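Local coordinates for protein bifunctional cytochrome P450/NADPH--P450 reductase (Deinococcus aerius, PDB 7F3H) that hydroxylates organic substrates at a haem iron, probably with electrons passed from NADPH by its own fused reductase domain, at residues A291-E296 with L315-R320; Q424-S429 with L451-R456; V337-D342 with Y349-G354; A6-P11 with E41-L46. All blocks are in the same frame, centred on the assembly; numbering follows the deposited sequence.

Interaction 1: A291-E296 with L315-R320; sequences AQAYAE and LDVIPR
E296 sends its carboxylate across to the backbone N-H groups of D316, V317 and I318. Its CB points at the 315-320 segment. CG stands anti to the backbone N (chi1 167°), and CG lies 3.9 Å from L315 CD2. The two side chains cross at about a right angle, and the same L315 methyl lies against CD and OE2. CD itself sits 3.2 Å from V317 N. OE1 accepts from D316 N and from V317 N, both at 2.8 Å, and the two donors reach it from opposite faces of the carboxylate plane. OE2 accepts I318 N, also at 2.8 Å, nearly in line with its C-O bond. Three N-H groups thus fix the carboxylate at the start of helix 317-329. This is the P450 helix K, which carries the ExxR motif of the family, and E296 belongs to the preceding helix 287-300. The helix start would probably stabilise the negative charge. An alanine at E296 would probably leave these three N-H groups without their acceptor and open a gap beside L315 CD2. D316, at the N-cap position, spends its carboxylate on another partner: R320 grips it side-on, NE to OD1 and NH2 to OD2, a two-pronged salt bridge in which NH2 lies 2.7 Å from OD2. R320 NH1 also pairs with D380. Beside the polar group, V317 CG1 packs 4.1 Å from A293 CB. Water 1 takes a hydrogen bond from R320 NH2 and a weak one from Q292 NE2.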
loop_
_atom_site.group_PDB
_atom_site.type_symbol
_atom_site.label_atom_id
_atom_site.label_comp_id
_atom_site.label_asym_id
_atom_site.label_seq_id
_atom_site.Cartn_x
_atom_site.Cartn_y
_atom_site.Cartn_z
ATOM N N ALA A 291 15.344 6.217 -18.898
ATOM C CA ALA A 291 16.181 5.721 -19.994
ATOM C C ALA A 291 16.831 4.396 -19.621
ATOM O O ALA A 291 16.836 3.442 -20.413
ATOM C CB ALA A 291 17.246 6.760 -20.380
ATOM N N GLN A 292 17.400 4.338 -18.411
ATOM C CA GLN A 292 18.028 3.103 -17.928
ATOM C C GLN A 292 17.029 1.955 -17.874
ATOM O O GLN A 292 17.359 0.807 -18.205
ATOM C CB GLN A 292 18.606 3.310 -16.530
ATOM C CG GLN A 292 19.804 4.235 -16.420
ATOM C CD GLN A 292 20.174 4.462 -14.956
ATOM O OE1 GLN A 292 19.848 5.495 -14.366
ATOM N NE2 GLN A 292 20.827 3.475 -14.357
ATOM N N ALA A 293 15.793 2.246 -17.452
ATOM C CA ALA A 293 14.776 1.193 -17.396
ATOM C C ALA A 293 14.379 0.704 -18.800
ATOM O O ALA A 293 14.148 -0.500 -19.011
ATOM C CB ALA A 293 13.560 1.684 -16.617
ATOM N N TYR A 294 14.232 1.622 -19.755
ATOM C CA TYR A 294 13.996 1.200 -21.132
ATOM C C TYR A 294 15.129 0.292 -21.635
ATOM O O TYR A 294 14.891 -0.691 -22.358
ATOM C CB TYR A 294 13.849 2.420 -22.030
ATOM C CG TYR A 294 12.468 3.068 -22.127
ATOM C CD1 TYR A 294 11.335 2.326 -22.435
ATOM C CD2 TYR A 294 12.331 4.458 -22.025
ATOM C CE1 TYR A 294 10.093 2.949 -22.580
ATOM C CE2 TYR A 294 11.137 5.070 -22.170
ATOM C CZ TYR A 294 10.013 4.332 -22.448
ATOM O OH TYR A 294 8.816 5.006 -22.589
ATOM N N ALA A 295 16.373 0.641 -21.304
ATOM C CA ALA A 295 17.517 -0.184 -21.695
ATOM C C ALA A 295 17.415 -1.597 -21.111
ATOM O O ALA A 295 17.692 -2.590 -21.799
ATOM C CB ALA A 295 18.818 0.495 -21.258
ATOM N N GLU A 296 17.080 -1.699 -19.822
ATOM C CA GLU A 296 16.913 -3.010 -19.190
ATOM C C GLU A 296 15.825 -3.827 -19.897
ATOM O O GLU A 296 16.023 -5.008 -20.227
ATOM C CB GLU A 296 16.609 -2.807 -17.708
ATOM C CG GLU A 296 16.118 -4.003 -16.964
ATOM C CD GLU A 296 16.351 -3.868 -15.455
ATOM O OE1 GLU A 296 17.448 -4.257 -14.964
ATOM O OE2 GLU A 296 15.437 -3.368 -14.754
ATOM N N LEU A 315 15.537 -8.846 -13.396
ATOM C CA LEU A 315 15.535 -7.388 -13.415
ATOM C C LEU A 315 16.428 -6.807 -12.322
ATOM O O LEU A 315 16.540 -7.365 -11.229
ATOM C CB LEU A 315 14.131 -6.866 -13.197
ATOM C CG LEU A 315 13.079 -7.091 -14.260
ATOM C CD1 LEU A 315 11.797 -6.601 -13.644
ATOM C CD2 LEU A 315 13.417 -6.344 -15.522
ATOM N N ASP A 316 17.029 -5.635 -12.617
ATOM C CA ASP A 316 17.852 -4.923 -11.636
ATOM C C ASP A 316 17.458 -3.454 -11.477
ATOM O O ASP A 316 17.224 -2.978 -10.352
ATOM C CB ASP A 316 19.335 -4.970 -12.005
ATOM C CG ASP A 316 20.125 -3.969 -11.229
ATOM O OD1 ASP A 316 20.011 -3.964 -9.979
ATOM O OD2 ASP A 316 20.793 -3.139 -11.847
ATOM N N VAL A 317 17.392 -2.730 -12.604
ATOM C CA VAL A 317 17.027 -1.319 -12.568
ATOM C C VAL A 317 15.606 -1.142 -12.023
ATOM O O VAL A 317 15.371 -0.354 -11.100
ATOM C CB VAL A 317 17.159 -0.710 -13.980
ATOM C CG1 VAL A 317 16.564 0.704 -14.035
ATOM C CG2 VAL A 317 18.616 -0.714 -14.426
ATOM N N ILE A 318 14.641 -1.888 -12.574
ATOM C CA ILE A 318 13.227 -1.688 -12.217
ATOM C C ILE A 318 12.963 -1.967 -10.733
ATOM O O ILE A 318 12.294 -1.148 -10.082
ATOM C CB ILE A 318 12.335 -2.496 -13.161
ATOM C CG1 ILE A 318 12.208 -1.768 -14.509
ATOM C CG2 ILE A 318 10.987 -2.793 -12.565
ATOM C CD1 ILE A 318 11.366 -2.526 -15.534
ATOM N N PRO A 319 13.435 -3.087 -10.144
ATOM C CA PRO A 319 13.351 -3.228 -8.685
ATOM C C PRO A 319 13.927 -2.045 -7.914
ATOM O O PRO A 319 13.334 -1.604 -6.922
ATOM C CB PRO A 319 14.153 -4.514 -8.417
ATOM C CG PRO A 319 14.073 -5.282 -9.661
ATOM C CD PRO A 319 14.044 -4.282 -10.767
ATOM N N ARG A 320 15.098 -1.533 -8.300
ATOM C CA ARG A 320 15.676 -0.453 -7.502
ATOM C C ARG A 320 14.884 0.839 -7.666
ATOM O O ARG A 320 14.718 1.604 -6.698
ATOM C CB ARG A 320 17.133 -0.287 -7.886
ATOM C CG ARG A 320 18.014 -1.422 -7.347
ATOM C CD ARG A 320 19.498 -1.140 -7.577
ATOM N NE ARG A 320 19.890 -1.285 -8.975
ATOM C CZ ARG A 320 20.453 -0.332 -9.726
ATOM N NH1 ARG A 320 20.695 0.887 -9.227
ATOM N NH2 ARG A 320 20.788 -0.606 -10.990
HETATM O O HOH W 1 22.296 2.160 -11.847
#

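Interaction 2: Q424-S429 with L451-R456; sequences QKFALS and LRVRER
F426-S429 and E455-R452 pair as antiparallel strands, with an angle of 152° between the directions of their axes. A427 with R454 and S429 with R452 are the hydrogen-bonded pairs. F426 with E455 and L428 with V453 are the non-hydrogen-bonded ones. A427 N gives to R454 O at 2.8 Å, and R454 N returns a bond to A427 O. One further bond, R456 N to K425 O, extends the pairing back to the end of helix 408-425. The F426 ring lies between two aliphatic groups. V453 CG2 makes a CH-pi contact over one face, 4.1 Å from the ring centroid and offset toward the rim. K425 CB covers the opposite face, 3.8 Å above the centre of the ring. V453 also turns CG1 to L428 CD2, 3.8 Å away, with the two side chains side by side and pointing the same way. W134 of helix 113-137 touches V453 as well. The lysine chain bends at chi2 (86°) and again at chi4, and its NZ ends 2.8 Å from E455 OE1 in a salt bridge. E135 is a second acid for the same NZ. R456 lays CG 3.6 Å from A427 N, and its guanidinium goes on to a salt bridge with D298. On the face shared by A427 and R454, A427 CB meets R454 NH2 at 3.8 Å. The pair belongs to a small antiparallel sheet of the P450 fold: 426-429 follows helix L directly, 450-455 is the middle strand, and 142-143, from much earlier in the chain, is the third.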
loop_
_atom_site.group_PDB
_atom_site.type_symbol
_atom_site.label_atom_id
_atom_site.label_comp_id
_atom_site.label_asym_id
_atom_site.label_seq_id
_atom_site.Cartn_x
_atom_site.Cartn_y
_atom_site.Cartn_z
ATOM N N GLN A 424 8.116 -1.935 -22.223
ATOM C CA GLN A 424 8.336 -2.666 -23.461
ATOM C C GLN A 424 7.530 -2.062 -24.604
ATOM O O GLN A 424 8.067 -1.816 -25.690
ATOM C CB GLN A 424 8.001 -4.147 -23.281
ATOM C CG GLN A 424 8.394 -4.957 -24.532
ATOM C CD GLN A 424 7.768 -6.336 -24.609
ATOM O OE1 GLN A 424 6.832 -6.691 -23.864
ATOM N NE2 GLN A 424 8.298 -7.138 -25.508
ATOM N N LYS A 425 6.240 -1.783 -24.367
ATOM C CA LYS A 425 5.393 -1.338 -25.478
ATOM C C LYS A 425 5.417 0.171 -25.711
ATOM O O LYS A 425 5.361 0.618 -26.853
ATOM C CB LYS A 425 3.946 -1.781 -25.265
ATOM C CG LYS A 425 3.160 -2.058 -26.540
ATOM C CD LYS A 425 3.421 -3.491 -26.970
ATOM C CE LYS A 425 2.475 -3.952 -28.087
ATOM N NZ LYS A 425 2.351 -3.120 -29.324
ATOM N N PHE A 426 5.489 0.978 -24.662
ATOM C CA PHE A 426 5.006 2.358 -24.756
ATOM C C PHE A 426 6.105 3.385 -24.529
ATOM O O PHE A 426 6.913 3.253 -23.600
ATOM C CB PHE A 426 3.851 2.549 -23.769
ATOM C CG PHE A 426 2.630 1.754 -24.152
ATOM C CD1 PHE A 426 2.157 1.788 -25.466
ATOM C CD2 PHE A 426 1.984 0.942 -23.229
ATOM C CE1 PHE A 426 1.041 1.046 -25.840
ATOM C CE2 PHE A 426 0.863 0.209 -23.587
ATOM C CZ PHE A 426 0.391 0.255 -24.897
ATOM N N ALA A 427 6.130 4.389 -25.405
ATOM C CA ALA A 427 6.760 5.679 -25.149
ATOM C C ALA A 427 5.821 6.528 -24.296
ATOM O O ALA A 427 4.692 6.819 -24.714
ATOM C CB ALA A 427 7.064 6.396 -26.459
ATOM N N LEU A 428 6.315 6.941 -23.121
ATOM C CA LEU A 428 5.582 7.759 -22.163
ATOM C C LEU A 428 5.686 9.233 -22.529
ATOM O O LEU A 428 6.713 9.691 -23.052
ATOM C CB LEU A 428 6.149 7.549 -20.756
ATOM C CG LEU A 428 6.123 6.142 -20.125
ATOM C CD1 LEU A 428 6.243 6.208 -18.577
ATOM C CD2 LEU A 428 4.867 5.300 -20.556
ATOM N N SER A 429 4.615 9.974 -22.264
ATOM C CA SER A 429 4.497 11.358 -22.679
ATOM C C SER A 429 3.621 12.110 -21.670
ATOM O O SER A 429 2.643 11.559 -21.135
ATOM C CB SER A 429 3.928 11.388 -24.101
ATOM O OG SER A 429 3.540 12.674 -24.493
ATOM N N LEU A 451 -1.311 10.796 -18.508
ATOM C CA LEU A 451 -0.218 10.775 -19.469
ATOM C C LEU A 451 -0.738 10.251 -20.801
ATOM O O LEU A 451 -1.907 9.866 -20.922
ATOM C CB LEU A 451 0.974 9.932 -18.973
ATOM C CG LEU A 451 0.792 8.483 -18.530
ATOM C CD1 LEU A 451 0.691 7.543 -19.739
ATOM C CD2 LEU A 451 1.946 8.091 -17.621
ATOM N N ARG A 452 0.129 10.298 -21.821
ATOM C CA ARG A 452 -0.151 9.722 -23.131
ATOM C C ARG A 452 0.925 8.714 -23.524
ATOM O O ARG A 452 2.093 8.855 -23.153
ATOM C CB ARG A 452 -0.277 10.816 -24.179
ATOM C CG ARG A 452 -1.710 11.300 -24.281
ATOM C CD ARG A 452 -1.818 12.589 -25.062
ATOM N NE ARG A 452 -2.938 13.358 -24.553
ATOM C CZ ARG A 452 -3.219 14.595 -24.923
ATOM N NH1 ARG A 452 -2.469 15.212 -25.828
ATOM N NH2 ARG A 452 -4.250 15.221 -24.379
ATOM N N VAL A 453 0.529 7.664 -24.253
ATOM C CA VAL A 453 1.483 6.627 -24.646
ATOM C C VAL A 453 1.429 6.404 -26.153
ATOM O O VAL A 453 0.383 6.570 -26.800
ATOM C CB VAL A 453 1.267 5.280 -23.910
ATOM C CG1 VAL A 453 1.530 5.434 -22.443
ATOM C CG2 VAL A 453 -0.114 4.713 -24.150
ATOM N N ARG A 454 2.581 6.015 -26.714
ATOM C CA ARG A 454 2.642 5.665 -28.128
ATOM C C ARG A 454 3.482 4.404 -28.306
ATOM O O ARG A 454 4.542 4.259 -27.689
ATOM C CB ARG A 454 3.215 6.833 -28.955
ATOM C CG ARG A 454 3.096 6.667 -30.464
ATOM C CD ARG A 454 4.283 7.279 -31.244
ATOM N NE ARG A 454 5.567 7.031 -30.584
ATOM C CZ ARG A 454 6.614 7.850 -30.650
ATOM N NH1 ARG A 454 6.493 9.031 -31.276
ATOM N NH2 ARG A 454 7.745 7.533 -29.991
ATOM N N GLU A 455 3.011 3.487 -29.156
ATOM C CA GLU A 455 3.777 2.274 -29.453
ATOM C C GLU A 455 5.227 2.609 -29.805
ATOM O O GLU A 455 5.490 3.445 -30.671
ATOM C CB GLU A 455 3.124 1.522 -30.612
ATOM C CG GLU A 455 2.188 0.407 -30.184
ATOM C CD GLU A 455 1.460 -0.238 -31.364
ATOM O OE1 GLU A 455 1.329 -1.481 -31.364
ATOM O OE2 GLU A 455 1.025 0.495 -32.293
ATOM N N ARG A 456 6.167 1.947 -29.132
ATOM C CA ARG A 456 7.564 2.083 -29.511
ATOM C C ARG A 456 7.809 1.416 -30.861
ATOM O O ARG A 456 7.393 0.275 -31.096
ATOM C CB ARG A 456 8.466 1.484 -28.432
ATOM C CG ARG A 456 8.408 2.249 -27.117
ATOM C CD ARG A 456 9.171 1.540 -26.030
ATOM N NE ARG A 456 10.610 1.694 -26.222
ATOM C CZ ARG A 456 11.535 0.850 -25.763
ATOM N NH1 ARG A 456 11.183 -0.226 -25.057
ATOM N NH2 ARG A 456 12.822 1.101 -26.007
#

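Interaction 3: V337-D342 with Y349-G354; sequences VTALQD and YEIRKG
A339 and D342 each hold one backbone N-H beyond strand 349-351, that of G354 and that of K353. Segment 337-342 leads into the beta hairpin of strands 343-345 and 349-351, and segment 349-354 holds its second strand and the way out. The hairpin leaves the main P450 sheet after strand 336-339 and returns to it at strand 356-359. The tight part is at A339. Its CB lies 3.8 Å from I351 CG2 and 3.3 Å from R352 O. F71 of strand 71-72 touches both A339 and I351, so this end is buried in the sheet. A339 O accepts G354 N at 2.9 Å. T338 CG2 rests on G354 O, 3.3 Å away. G354 has a positive phi of 86°, where a side chain would press on the carbonyl oxygen of K353. The outer part is more exposed. K353 CG passes 3.1 Å from L340 O. Looser are the extended K353 chain and Q341, side by side and pointing the same way, with K353 CE 3.6 Å from Q341 OE1. R352 lays a face of its guanidinium over E350 OE2, a long pairing of charge alone, with no N-H directed at the oxygen. D342 and E350 bring like charges near each other, which nearby R352 would probably soften. D342 OD1 accepts K353 N at 2.7 Å, almost straight, with an N-H...O angle of 175°.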
loop_
_atom_site.group_PDB
_atom_site.type_symbol
_atom_site.label_atom_id
_atom_site.label_comp_id
_atom_site.label_asym_id
_atom_site.label_seq_id
_atom_site.Cartn_x
_atom_site.Cartn_y
_atom_site.Cartn_z
ATOM N N VAL A 337 2.092 2.809 16.145
ATOM C CA VAL A 337 2.261 1.806 17.191
ATOM C C VAL A 337 1.696 2.339 18.498
ATOM O O VAL A 337 1.600 3.546 18.727
ATOM C CB VAL A 337 3.744 1.389 17.377
ATOM C CG1 VAL A 337 4.210 0.615 16.175
ATOM C CG2 VAL A 337 4.643 2.607 17.621
ATOM N N THR A 338 1.367 1.412 19.392
ATOM C CA THR A 338 0.826 1.737 20.700
ATOM C C THR A 338 1.754 1.240 21.808
ATOM O O THR A 338 2.282 0.118 21.748
ATOM C CB THR A 338 -0.554 1.129 20.868
ATOM O OG1 THR A 338 -1.320 1.397 19.685
ATOM C CG2 THR A 338 -1.228 1.744 22.088
ATOM N N ALA A 339 1.958 2.099 22.801
ATOM C CA ALA A 339 2.807 1.786 23.939
ATOM C C ALA A 339 2.155 0.720 24.806
ATOM O O ALA A 339 1.032 0.914 25.285
ATOM C CB ALA A 339 3.075 3.057 24.750
ATOM N N LEU A 340 2.868 -0.404 25.017
ATOM C CA LEU A 340 2.368 -1.491 25.864
ATOM C C LEU A 340 2.388 -1.097 27.334
ATOM O O LEU A 340 1.487 -1.448 28.098
ATOM C CB LEU A 340 3.192 -2.767 25.643
ATOM C CG LEU A 340 3.208 -3.309 24.200
ATOM C CD1 LEU A 340 4.035 -4.615 24.044
ATOM C CD2 LEU A 340 1.774 -3.497 23.603
ATOM N N GLN A 341 3.444 -0.430 27.756
ATOM C CA GLN A 341 3.632 0.069 29.104
ATOM C C GLN A 341 4.049 1.526 28.993
ATOM O O GLN A 341 4.286 2.042 27.901
ATOM C CB GLN A 341 4.707 -0.736 29.846
ATOM C CG GLN A 341 4.311 -2.150 30.151
ATOM C CD GLN A 341 2.973 -2.242 30.912
ATOM O OE1 GLN A 341 2.140 -3.114 30.624
ATOM N NE2 GLN A 341 2.761 -1.331 31.881
ATOM N N ASP A 342 4.108 2.215 30.124
ATOM C CA ASP A 342 4.814 3.485 30.140
ATOM C C ASP A 342 6.237 3.281 29.632
ATOM O O ASP A 342 6.958 2.407 30.113
ATOM C CB ASP A 342 4.814 4.068 31.552
ATOM C CG ASP A 342 3.423 4.482 31.996
ATOM O OD1 ASP A 342 2.516 4.535 31.128
ATOM O OD2 ASP A 342 3.227 4.767 33.191
ATOM N N TYR A 349 11.912 11.215 26.459
ATOM C CA TYR A 349 10.517 11.459 26.100
ATOM C C TYR A 349 9.622 10.339 26.619
ATOM O O TYR A 349 9.840 9.168 26.287
ATOM C CB TYR A 349 10.389 11.575 24.583
ATOM C CG TYR A 349 11.234 12.665 23.974
ATOM C CD1 TYR A 349 11.048 14.006 24.327
ATOM C CD2 TYR A 349 12.236 12.358 23.062
ATOM C CE1 TYR A 349 11.814 15.003 23.763
ATOM C CE2 TYR A 349 13.014 13.354 22.491
ATOM C CZ TYR A 349 12.803 14.674 22.836
ATOM O OH TYR A 349 13.594 15.666 22.253
ATOM N N GLU A 350 8.603 10.694 27.409
ATOM C CA GLU A 350 7.690 9.693 27.959
ATOM C C GLU A 350 6.554 9.417 26.989
ATOM O O GLU A 350 6.048 10.336 26.353
ATOM C CB GLU A 350 7.110 10.092 29.308
ATOM C CG GLU A 350 6.454 8.873 29.972
ATOM C CD GLU A 350 5.736 9.189 31.264
ATOM O OE1 GLU A 350 6.299 9.934 32.100
ATOM O OE2 GLU A 350 4.606 8.678 31.442
ATOM N N ILE A 351 6.254 8.142 26.788
ATOM C CA ILE A 351 5.085 7.675 26.053
ATOM C C ILE A 351 4.278 6.809 27.005
ATOM O O ILE A 351 4.712 5.712 27.366
ATOM C CB ILE A 351 5.476 6.895 24.792
ATOM C CG1 ILE A 351 6.583 7.650 24.025
ATOM C CG2 ILE A 351 4.232 6.606 23.944
ATOM C CD1 ILE A 351 6.190 9.045 23.502
ATOM N N ARG A 352 3.113 7.294 27.418
ATOM C CA ARG A 352 2.282 6.587 28.391
ATOM C C ARG A 352 1.660 5.322 27.812
ATOM O O ARG A 352 1.414 5.215 26.606
ATOM C CB ARG A 352 1.192 7.518 28.902
ATOM C CG ARG A 352 1.748 8.721 29.622
ATOM C CD ARG A 352 0.633 9.614 30.094
ATOM N NE ARG A 352 1.019 10.282 31.326
ATOM C CZ ARG A 352 0.931 9.744 32.535
ATOM N NH1 ARG A 352 0.446 8.514 32.695
ATOM N NH2 ARG A 352 1.328 10.449 33.586
ATOM N N LYS A 353 1.444 4.332 28.681
ATOM C CA LYS A 353 0.698 3.151 28.272
ATOM C C LYS A 353 -0.556 3.548 27.502
ATOM O O LYS A 353 -1.345 4.382 27.955
ATOM C CB LYS A 353 0.329 2.303 29.490
ATOM C CG LYS A 353 -0.164 0.913 29.117
ATOM C CD LYS A 353 -0.768 0.159 30.291
ATOM C CE LYS A 353 -0.945 -1.315 29.950
ATOM N NZ LYS A 353 -1.905 -2.021 30.847
ATOM N N GLY A 354 -0.728 2.944 26.324
ATOM C CA GLY A 354 -1.863 3.194 25.464
ATOM C C GLY A 354 -1.722 4.366 24.517
ATOM O O GLY A 354 -2.468 4.434 23.536
#

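Interaction 4: A6-P11 with E41-L46; sequences APIPSP and EGLFQL
I8 and P9 meet strand 43-46 with their side chains. I8 CG1 stands anti to the carbonyl carbon (chi1 -64°), which leaves CG2 anti to the backbone N and over the strand: CG2 lies 3.8 Å from L43 CG and 3.7 Å from Q45 CB. I8 CG1 stands 4.1 Å from L43 CD1, the two chains crossing at about a right angle. P9 CD packs on L43 CD2 at 4.0 Å, while P9 CG lies 3.7 Å from E41 CD. P9 O takes a weak bond from Q45 N. It also receives a CA-H...O contact from F44. In this way the irregular N-terminal segment lies across an edge strand, 43-48, of the main P450 sheet, whose next strand is 51-56. An alanine at I8 would probably leave a gap against L43 and Q45, and take away the packing on I351 and I54. Further along, P11 CD sits 3.6 Å from L46 CD2. The modelled S10 OG is so close to Q45 O that their bond is doubtful in detail. Outside this shell, L35 of helix 28-38 touches P11, F44 and L46. P11 O accepts a hydrogen bond from H19 NE2, and F44 and L46 are paired by backbone bonds with Q55 and L53.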
loop_
_atom_site.group_PDB
_atom_site.type_symbol
_atom_site.label_atom_id
_atom_site.label_comp_id
_atom_site.label_asym_id
_atom_site.label_seq_id
_atom_site.Cartn_x
_atom_site.Cartn_y
_atom_site.Cartn_z
ATOM N N ALA A 6 12.081 15.239 29.295
ATOM C CA ALA A 6 11.877 16.371 28.394
ATOM C C ALA A 6 10.473 16.361 27.803
ATOM O O ALA A 6 9.974 15.294 27.413
ATOM C CB ALA A 6 12.899 16.366 27.253
ATOM N N PRO A 7 9.814 17.518 27.718
ATOM C CA PRO A 7 8.503 17.566 27.046
ATOM C C PRO A 7 8.668 17.315 25.551
ATOM O O PRO A 7 9.639 17.755 24.932
ATOM C CB PRO A 7 7.998 18.990 27.322
ATOM C CG PRO A 7 9.262 19.792 27.560
ATOM C CD PRO A 7 10.244 18.841 28.215
ATOM N N ILE A 8 7.758 16.520 24.996
ATOM C CA ILE A 8 7.782 16.287 23.550
ATOM C C ILE A 8 7.565 17.617 22.838
ATOM O O ILE A 8 6.627 18.363 23.189
ATOM C CB ILE A 8 6.707 15.260 23.154
ATOM C CG1 ILE A 8 7.021 13.900 23.786
ATOM C CG2 ILE A 8 6.597 15.161 21.645
ATOM C CD1 ILE A 8 5.937 12.885 23.635
ATOM N N PRO A 9 8.402 17.991 21.876
ATOM C CA PRO A 9 8.211 19.286 21.215
ATOM C C PRO A 9 6.817 19.398 20.611
ATOM O O PRO A 9 6.224 18.410 20.163
ATOM C CB PRO A 9 9.300 19.304 20.131
ATOM C CG PRO A 9 10.358 18.307 20.633
ATOM C CD PRO A 9 9.576 17.258 21.373
ATOM N N SER A 10 6.295 20.631 20.617
ATOM C CA SER A 10 4.986 20.940 20.091
ATOM C C SER A 10 4.963 22.325 19.435
ATOM O O SER A 10 5.534 23.273 19.989
ATOM C CB SER A 10 3.936 20.840 21.201
ATOM O OG SER A 10 2.639 20.665 20.639
ATOM N N PRO A 11 4.361 22.469 18.254
ATOM C CA PRO A 11 4.337 23.781 17.569
ATOM C C PRO A 11 3.452 24.757 18.323
ATOM O O PRO A 11 2.565 24.350 19.088
ATOM C CB PRO A 11 3.721 23.450 16.200
ATOM C CG PRO A 11 3.785 21.986 16.090
ATOM C CD PRO A 11 3.653 21.453 17.460
ATOM N N GLU A 41 14.420 17.545 16.802
ATOM C CA GLU A 41 14.416 16.493 17.824
ATOM C C GLU A 41 13.838 15.181 17.337
ATOM O O GLU A 41 13.922 14.179 18.057
ATOM C CB GLU A 41 13.637 16.914 19.062
ATOM C CG GLU A 41 14.270 18.018 19.834
ATOM C CD GLU A 41 13.726 19.358 19.388
ATOM O OE1 GLU A 41 13.387 19.480 18.190
ATOM O OE2 GLU A 41 13.649 20.293 20.217
ATOM N N GLY A 42 13.120 15.177 16.222
ATOM C CA GLY A 42 12.699 13.925 15.632
ATOM C C GLY A 42 11.342 13.412 16.078
ATOM O O GLY A 42 10.928 12.333 15.606
ATOM N N LEU A 43 10.624 14.137 16.954
ATOM C CA LEU A 43 9.233 13.781 17.222
ATOM C C LEU A 43 8.526 15.056 17.693
ATOM O O LEU A 43 9.152 15.949 18.267
ATOM C CB LEU A 43 9.062 12.658 18.298
ATOM C CG LEU A 43 9.098 12.871 19.831
ATOM C CD1 LEU A 43 8.595 11.656 20.671
ATOM C CD2 LEU A 43 10.366 13.446 20.391
ATOM N N PHE A 44 7.214 15.124 17.478
ATOM C CA PHE A 44 6.454 16.270 17.986
ATOM C C PHE A 44 5.049 15.834 18.378
ATOM O O PHE A 44 4.626 14.708 18.109
ATOM C CB PHE A 44 6.400 17.446 16.993
ATOM C CG PHE A 44 5.719 17.119 15.679
ATOM C CD1 PHE A 44 4.333 17.022 15.594
ATOM C CD2 PHE A 44 6.469 16.942 14.523
ATOM C CE1 PHE A 44 3.718 16.726 14.409
ATOM C CE2 PHE A 44 5.863 16.657 13.318
ATOM C CZ PHE A 44 4.480 16.542 13.260
ATOM N N GLN A 45 4.327 16.774 18.994
ATOM C CA GLN A 45 3.034 16.560 19.644
ATOM C C GLN A 45 2.032 17.623 19.180
ATOM O O GLN A 45 2.382 18.800 19.090
ATOM C CB GLN A 45 3.247 16.676 21.145
ATOM C CG GLN A 45 2.313 15.979 22.049
ATOM C CD GLN A 45 2.602 16.375 23.491
ATOM O OE1 GLN A 45 3.524 17.156 23.756
ATOM N NE2 GLN A 45 1.802 15.871 24.419
ATOM N N LEU A 46 0.792 17.208 18.882
ATOM C CA LEU A 46 -0.341 18.073 18.544
ATOM C C LEU A 46 -1.551 17.794 19.425
ATOM O O LEU A 46 -1.718 16.663 19.897
ATOM C CB LEU A 46 -0.711 17.880 17.056
ATOM C CG LEU A 46 0.262 18.245 15.923
ATOM C CD1 LEU A 46 -0.449 18.083 14.602
ATOM C CD2 LEU A 46 0.801 19.669 16.058
#

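In the fold
The contacts form two pairs of neighbours in space, far apart in the molecule. Interactions 1 and 2 touch through Y294 of helix 287-300, whose OH probably hydrogen-bonds F426 O and L428 N. Interactions 3 and 4 meet at Y349, which packs on L43, E41 and A6, and both reach the main sheet. The centres of interactions 1 and 3 are about 43 Å apart. Interaction 1 is the buried one, and a carboxylate receives backbone donors there. Interaction 2 is partly buried and rests on strand pairing with charges at its edges. Interactions 3 and 4 are also partly buried: one mixes a buried alanine with exposed charged chains, the other relies largely on proline and aliphatic packing.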